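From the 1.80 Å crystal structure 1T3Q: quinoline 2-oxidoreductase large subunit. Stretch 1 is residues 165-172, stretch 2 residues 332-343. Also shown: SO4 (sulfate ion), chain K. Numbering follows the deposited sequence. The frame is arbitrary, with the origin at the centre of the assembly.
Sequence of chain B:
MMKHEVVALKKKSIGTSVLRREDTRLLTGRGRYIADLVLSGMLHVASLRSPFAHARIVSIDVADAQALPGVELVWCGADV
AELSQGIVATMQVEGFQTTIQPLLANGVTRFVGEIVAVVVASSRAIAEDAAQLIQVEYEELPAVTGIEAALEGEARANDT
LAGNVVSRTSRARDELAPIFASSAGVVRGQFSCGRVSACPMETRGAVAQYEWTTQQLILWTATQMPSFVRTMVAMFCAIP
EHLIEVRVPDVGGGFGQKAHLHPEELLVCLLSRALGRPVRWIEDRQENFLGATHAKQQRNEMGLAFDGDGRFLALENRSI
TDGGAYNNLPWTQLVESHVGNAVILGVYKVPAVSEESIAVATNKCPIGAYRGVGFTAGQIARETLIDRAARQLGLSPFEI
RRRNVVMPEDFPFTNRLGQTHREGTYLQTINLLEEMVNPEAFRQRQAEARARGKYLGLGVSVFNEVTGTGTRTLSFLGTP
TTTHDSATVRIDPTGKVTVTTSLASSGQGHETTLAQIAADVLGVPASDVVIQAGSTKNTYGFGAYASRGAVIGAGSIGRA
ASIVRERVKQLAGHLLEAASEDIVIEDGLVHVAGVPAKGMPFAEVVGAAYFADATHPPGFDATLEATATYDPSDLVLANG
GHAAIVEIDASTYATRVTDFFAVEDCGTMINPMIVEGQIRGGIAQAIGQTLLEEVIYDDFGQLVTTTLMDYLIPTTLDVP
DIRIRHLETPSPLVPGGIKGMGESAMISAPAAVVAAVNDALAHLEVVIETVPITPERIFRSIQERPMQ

Stretch 1, residues 165-172: VVSRTSRA
Stretch 2, residues 332-343: TQLVESHVGNAV

A β-strand (stretch 1, from Val165) runs alongside a segment of stretch 2 that begins in near-helical conformation at Gln333 to Val335 and becomes a helix at Ser337, with Glu336 as N-cap. The two advance in the same direction: CA atoms pair as Val166–Gln333 (7.7 Å), Ser167–Leu334 (7.6 Å), Thr169–His338 (7.3 Å) and Arg171–Ala342 (7.9 Å). Together they bury 355 Å². Val165 (chi1 t) points away. Val166, with phi/psi of -71/-38 unusual for a strand, points toward stretch 2, so Ser167 faces it too; Val166 (chi1 t) packs its CG2 against the end of the Gln333 side chain (chi1 m, chi2 t). Ser167 (t) places OG 3.4 Å from Leu334 CD2, a short side chain meeting the end of a leucine (m, t) that starts out sideways and comes nearer. Leu334 N is held by Thr332 OG1 at 3.2 Å. Arg168, extended (chi1 to chi3 all t), points away and meets the sulfate, NH1 donating to O4 at 3.3 Å. Thr169 (m) returns toward the helix, its OG1 3.7 Å from His338 CD2, near the plane of the imidazole at its edge. Ser170 (t) again points away. At Arg171 (phi/psi -91/-13) the chain turns a corner, and the side chain (chi1 -78°, chi2 149°, chi3 -74°, chi4 -167°) supplies the polar anchor: NH2 donates to His338 O at 2.7 Å and 156°, while NH1 adds a weak bond to the same His338 O at 3.3 Å. The guanidinium lies between His338 NE2 over one face and Ala342 N over the opposite face. His338 (t, chi2 -86°) brings CE1 within 3.6 Å of Arg171 NH1, and the short Ala342 side chain packs its CB 3.6 Å from Arg171 NH1. Ala172 makes no contact with the helix.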

ATOM      1  N   VAL B 165      18.865 -20.017  37.913  1.00 21.82           N
ATOM      2  CA  VAL B 165      17.749 -19.280  38.486  1.00 21.77           C
ATOM      3  C   VAL B 165      17.691 -17.868  37.915  1.00 22.83           C
ATOM      4  O   VAL B 165      18.455 -16.985  38.313  1.00 22.77           O
ATOM      5  CB  VAL B 165      17.838 -19.219  40.024  1.00 21.46           C
ATOM      6  CG1 VAL B 165      16.637 -18.451  40.583  1.00 21.43           C
ATOM      7  CG2 VAL B 165      17.868 -20.639  40.595  1.00 22.44           C
ATOM      8  N   VAL B 166      16.786 -17.663  36.965  1.00 20.92           N
ATOM      9  CA  VAL B 166      16.617 -16.364  36.326  1.00 21.67           C
ATOM     10  C   VAL B 166      15.998 -15.354  37.289  1.00 21.11           C
ATOM     11  O   VAL B 166      16.363 -14.178  37.287  1.00 22.29           O
ATOM     12  CB  VAL B 166      15.729 -16.486  35.063  1.00 20.37           C
ATOM     13  CG1 VAL B 166      15.362 -15.107  34.537  1.00 20.66           C
ATOM     14  CG2 VAL B 166      16.473 -17.279  33.997  1.00 22.06           C
ATOM     15  N   SER B 167      15.061 -15.811  38.109  1.00 21.56           N
ATOM     16  CA  SER B 167      14.422 -14.920  39.071  1.00 22.41           C
ATOM     17  C   SER B 167      13.834 -15.691  40.231  1.00 22.46           C
ATOM     18  O   SER B 167      13.316 -16.797  40.069  1.00 22.25           O
ATOM     19  CB  SER B 167      13.327 -14.087  38.401  1.00 22.12           C
ATOM     20  OG  SER B 167      12.726 -13.200  39.335  1.00 23.04           O
ATOM     21  N   ARG B 168      13.909 -15.084  41.409  1.00 23.78           N
ATOM     22  CA  ARG B 168      13.413 -15.699  42.625  1.00 25.69           C
ATOM     23  C   ARG B 168      12.854 -14.597  43.509  1.00 26.48           C
ATOM     24  O   ARG B 168      13.590 -13.718  43.960  1.00 25.62           O
ATOM     25  CB  ARG B 168      14.572 -16.403  43.323  1.00 28.40           C
ATOM     26  CG  ARG B 168      14.198 -17.214  44.528  1.00 32.11           C
ATOM     27  CD  ARG B 168      15.370 -18.100  44.897  1.00 34.22           C
ATOM     28  NE  ARG B 168      14.910 -19.330  45.517  1.00 36.48           N
ATOM     29  CZ  ARG B 168      15.498 -20.505  45.351  1.00 38.82           C
ATOM     30  NH1 ARG B 168      16.575 -20.615  44.581  1.00 38.67           N
ATOM     31  NH2 ARG B 168      14.998 -21.571  45.948  1.00 41.37           N
ATOM     32  N   THR B 169      11.553 -14.643  43.755  1.00 25.62           N
ATOM     33  CA  THR B 169      10.910 -13.625  44.564  1.00 26.74           C
ATOM     34  C   THR B 169       9.891 -14.218  45.521  1.00 26.90           C
ATOM     35  O   THR B 169       9.268 -15.238  45.240  1.00 25.58           O
ATOM     36  CB  THR B 169      10.184 -12.584  43.672  1.00 27.22           C
ATOM     37  OG1 THR B 169      11.094 -12.071  42.691  1.00 28.89           O
ATOM     38  CG2 THR B 169       9.663 -11.431  44.515  1.00 26.76           C
ATOM     39  N   SER B 170       9.732 -13.560  46.663  1.00 28.46           N
ATOM     40  CA  SER B 170       8.775 -13.976  47.670  1.00 28.94           C
ATOM     41  C   SER B 170       8.211 -12.704  48.274  1.00 30.10           C
ATOM     42  O   SER B 170       8.914 -11.973  48.969  1.00 32.34           O
ATOM     43  CB  SER B 170       9.457 -14.818  48.746  1.00 29.97           C
ATOM     44  OG  SER B 170       8.540 -15.132  49.777  1.00 33.22           O
ATOM     45  N   ARG B 171       6.944 -12.432  47.996  1.00 29.91           N
ATOM     46  CA  ARG B 171       6.300 -11.234  48.506  1.00 30.24           C
ATOM     47  C   ARG B 171       5.617 -11.424  49.855  1.00 28.90           C
ATOM     48  O   ARG B 171       5.250 -10.454  50.509  1.00 28.86           O
ATOM     49  CB  ARG B 171       5.317 -10.706  47.460  1.00 32.65           C
ATOM     50  CG  ARG B 171       6.021  -9.948  46.342  1.00 35.74           C
ATOM     51  CD  ARG B 171       5.303 -10.052  45.006  1.00 38.22           C
ATOM     52  NE  ARG B 171       5.476 -11.364  44.393  1.00 38.87           N
ATOM     53  CZ  ARG B 171       5.171 -11.645  43.130  1.00 38.78           C
ATOM     54  NH1 ARG B 171       4.673 -10.703  42.337  1.00 37.96           N
ATOM     55  NH2 ARG B 171       5.373 -12.866  42.659  1.00 38.60           N
ATOM     56  N   ALA B 172       5.450 -12.673  50.271  1.00 27.49           N
ATOM     57  CA  ALA B 172       4.829 -12.967  51.555  1.00 27.37           C
ATOM     58  C   ALA B 172       5.511 -14.191  52.149  1.00 27.26           C
ATOM     59  O   ALA B 172       5.613 -15.228  51.493  1.00 26.44           O
ATOM     60  CB  ALA B 172       3.342 -13.223  51.376  1.00 26.11           C
ATOM     61  N   THR B 332       9.143 -11.694  29.693  1.00 18.23           N
ATOM     62  CA  THR B 332      10.201 -12.452  30.366  1.00 17.80           C
ATOM     63  C   THR B 332       9.637 -13.688  31.050  1.00 19.31           C
ATOM     64  O   THR B 332       8.445 -13.983  30.943  1.00 18.70           O
ATOM     65  CB  THR B 332      10.981 -11.596  31.417  1.00 17.50           C
ATOM     66  OG1 THR B 332      10.208 -11.449  32.617  1.00 17.44           O
ATOM     67  CG2 THR B 332      11.285 -10.213  30.850  1.00 18.09           C
ATOM     68  N   GLN B 333      10.497 -14.418  31.749  1.00 16.90           N
ATOM     69  CA  GLN B 333      10.068 -15.620  32.437  1.00 17.05           C
ATOM     70  C   GLN B 333       9.147 -15.316  33.619  1.00 17.18           C
ATOM     71  O   GLN B 333       8.564 -16.227  34.206  1.00 18.39           O
ATOM     72  CB  GLN B 333      11.294 -16.424  32.888  1.00 15.28           C
ATOM     73  CG  GLN B 333      12.135 -16.893  31.699  1.00 18.44           C
ATOM     74  CD  GLN B 333      13.285 -17.803  32.081  1.00 19.79           C
ATOM     75  OE1 GLN B 333      14.047 -18.246  31.217  1.00 23.81           O
ATOM     76  NE2 GLN B 333      13.420 -18.088  33.365  1.00 17.55           N
ATOM     77  N   LEU B 334       9.000 -14.037  33.951  1.00 16.92           N
ATOM     78  CA  LEU B 334       8.133 -13.645  35.062  1.00 17.77           C
ATOM     79  C   LEU B 334       6.667 -13.754  34.650  1.00 17.73           C
ATOM     80  O   LEU B 334       5.767 -13.619  35.481  1.00 16.98           O
ATOM     81  CB  LEU B 334       8.432 -12.209  35.500  1.00 17.97           C
ATOM     82  CG  LEU B 334       9.860 -11.891  35.955  1.00 20.29           C
ATOM     83  CD1 LEU B 334       9.885 -10.504  36.596  1.00 20.29           C
ATOM     84  CD2 LEU B 334      10.332 -12.944  36.953  1.00 19.68           C
ATOM     85  N   VAL B 335       6.442 -14.024  33.367  1.00 17.14           N
ATOM     86  CA  VAL B 335       5.091 -14.128  32.823  1.00 16.96           C
ATOM     87  C   VAL B 335       4.269 -15.263  33.445  1.00 17.63           C
ATOM     88  O   VAL B 335       3.037 -15.231  33.427  1.00 18.72           O
ATOM     89  CB  VAL B 335       5.141 -14.284  31.272  1.00 17.58           C
ATOM     90  CG1 VAL B 335       5.608 -15.671  30.893  1.00 16.66           C
ATOM     91  CG2 VAL B 335       3.782 -13.967  30.666  1.00 17.36           C
ATOM     92  N   GLU B 336       4.940 -16.263  34.007  1.00 16.58           N
ATOM     93  CA  GLU B 336       4.229 -17.373  34.634  1.00 16.53           C
ATOM     94  C   GLU B 336       4.139 -17.273  36.164  1.00 18.06           C
ATOM     95  O   GLU B 336       3.271 -16.579  36.687  1.00 17.49           O
ATOM     96  CB  GLU B 336       4.854 -18.706  34.218  1.00 17.53           C
ATOM     97  CG  GLU B 336       4.485 -19.123  32.785  1.00 18.39           C
ATOM     98  CD  GLU B 336       3.035 -19.589  32.667  1.00 19.49           C
ATOM     99  OE1 GLU B 336       2.474 -19.538  31.549  1.00 19.86           O
ATOM    100  OE2 GLU B 336       2.461 -20.022  33.687  1.00 18.41           O
ATOM    101  N   SER B 337       5.031 -17.959  36.874  1.00 18.66           N
ATOM    102  CA  SER B 337       5.018 -17.962  38.340  1.00 20.15           C
ATOM    103  C   SER B 337       4.999 -16.604  39.043  1.00 19.85           C
ATOM    104  O   SER B 337       4.230 -16.397  39.983  1.00 23.15           O
ATOM    105  CB  SER B 337       6.206 -18.773  38.875  1.00 17.78           C
ATOM    106  OG  SER B 337       6.030 -20.156  38.629  1.00 20.95           O
ATOM    107  N   HIS B 338       5.848 -15.687  38.598  1.00 20.40           N
ATOM    108  CA  HIS B 338       5.937 -14.377  39.224  1.00 21.29           C
ATOM    109  C   HIS B 338       4.602 -13.636  39.272  1.00 21.52           C
ATOM    110  O   HIS B 338       4.113 -13.307  40.353  1.00 21.77           O
ATOM    111  CB  HIS B 338       6.998 -13.535  38.512  1.00 20.50           C
ATOM    112  CG  HIS B 338       7.393 -12.300  39.261  1.00 24.63           C
ATOM    113  ND1 HIS B 338       6.709 -11.108  39.149  1.00 27.11           N
ATOM    114  CD2 HIS B 338       8.401 -12.074  40.136  1.00 22.46           C
ATOM    115  CE1 HIS B 338       7.282 -10.201  39.922  1.00 24.68           C
ATOM    116  NE2 HIS B 338       8.310 -10.762  40.531  1.00 25.23           N
ATOM    117  N   VAL B 339       4.004 -13.368  38.116  1.00 20.90           N
ATOM    118  CA  VAL B 339       2.726 -12.664  38.115  1.00 19.91           C
ATOM    119  C   VAL B 339       1.613 -13.538  38.682  1.00 19.66           C
ATOM    120  O   VAL B 339       0.633 -13.026  39.229  1.00 20.03           O
ATOM    121  CB  VAL B 339       2.333 -12.189  36.700  1.00 20.82           C
ATOM    122  CG1 VAL B 339       3.363 -11.193  36.197  1.00 20.21           C
ATOM    123  CG2 VAL B 339       2.212 -13.375  35.754  1.00 20.11           C
ATOM    124  N   GLY B 340       1.776 -14.854  38.563  1.00 19.73           N
ATOM    125  CA  GLY B 340       0.783 -15.780  39.083  1.00 18.94           C
ATOM    126  C   GLY B 340       0.654 -15.715  40.598  1.00 20.46           C
ATOM    127  O   GLY B 340      -0.454 -15.653  41.137  1.00 18.36           O
ATOM    128  N   ASN B 341       1.788 -15.733  41.296  1.00 20.38           N
ATOM    129  CA  ASN B 341       1.765 -15.679  42.753  1.00 20.54           C
ATOM    130  C   ASN B 341       1.212 -14.365  43.284  1.00 20.93           C
ATOM    131  O   ASN B 341       0.695 -14.312  44.400  1.00 21.39           O
ATOM    132  CB  ASN B 341       3.166 -15.914  43.330  1.00 22.55           C
ATOM    133  CG  ASN B 341       3.514 -17.387  43.432  1.00 25.69           C
ATOM    134  OD1 ASN B 341       4.440 -17.769  44.148  1.00 27.34           O
ATOM    135  ND2 ASN B 341       2.779 -18.225  42.709  1.00 25.60           N
ATOM    136  N   ALA B 342       1.316 -13.301  42.493  1.00 20.43           N
ATOM    137  CA  ALA B 342       0.802 -12.010  42.932  1.00 20.52           C
ATOM    138  C   ALA B 342      -0.709 -12.062  43.159  1.00 20.79           C
ATOM    139  O   ALA B 342      -1.234 -11.362  44.023  1.00 19.58           O
ATOM    140  CB  ALA B 342       1.137 -10.930  41.910  1.00 19.81           C
ATOM    141  N   VAL B 343      -1.408 -12.891  42.388  1.00 19.34           N
ATOM    142  CA  VAL B 343      -2.863 -12.996  42.523  1.00 19.72           C
ATOM    143  C   VAL B 343      -3.306 -14.373  43.011  1.00 19.93           C
ATOM    144  O   VAL B 343      -4.448 -14.780  42.789  1.00 20.71           O
ATOM    145  CB  VAL B 343      -3.569 -12.716  41.171  1.00 19.54           C
ATOM    146  CG1 VAL B 343      -3.228 -11.310  40.673  1.00 19.51           C
ATOM    147  CG2 VAL B 343      -3.153 -13.754  40.144  1.00 18.58           C
TER
HETATM  148  S   SO4 K3101      15.692 -24.347  46.181  1.00 59.62           S
HETATM  149  O1  SO4 K3101      15.912 -23.806  47.538  1.00 60.20           O
HETATM  150  O2  SO4 K3101      15.804 -25.819  46.211  1.00 61.12           O
HETATM  151  O3  SO4 K3101      14.346 -23.973  45.720  1.00 60.55           O
HETATM  152  O4  SO4 K3101      16.700 -23.792  45.258  1.00 59.83           O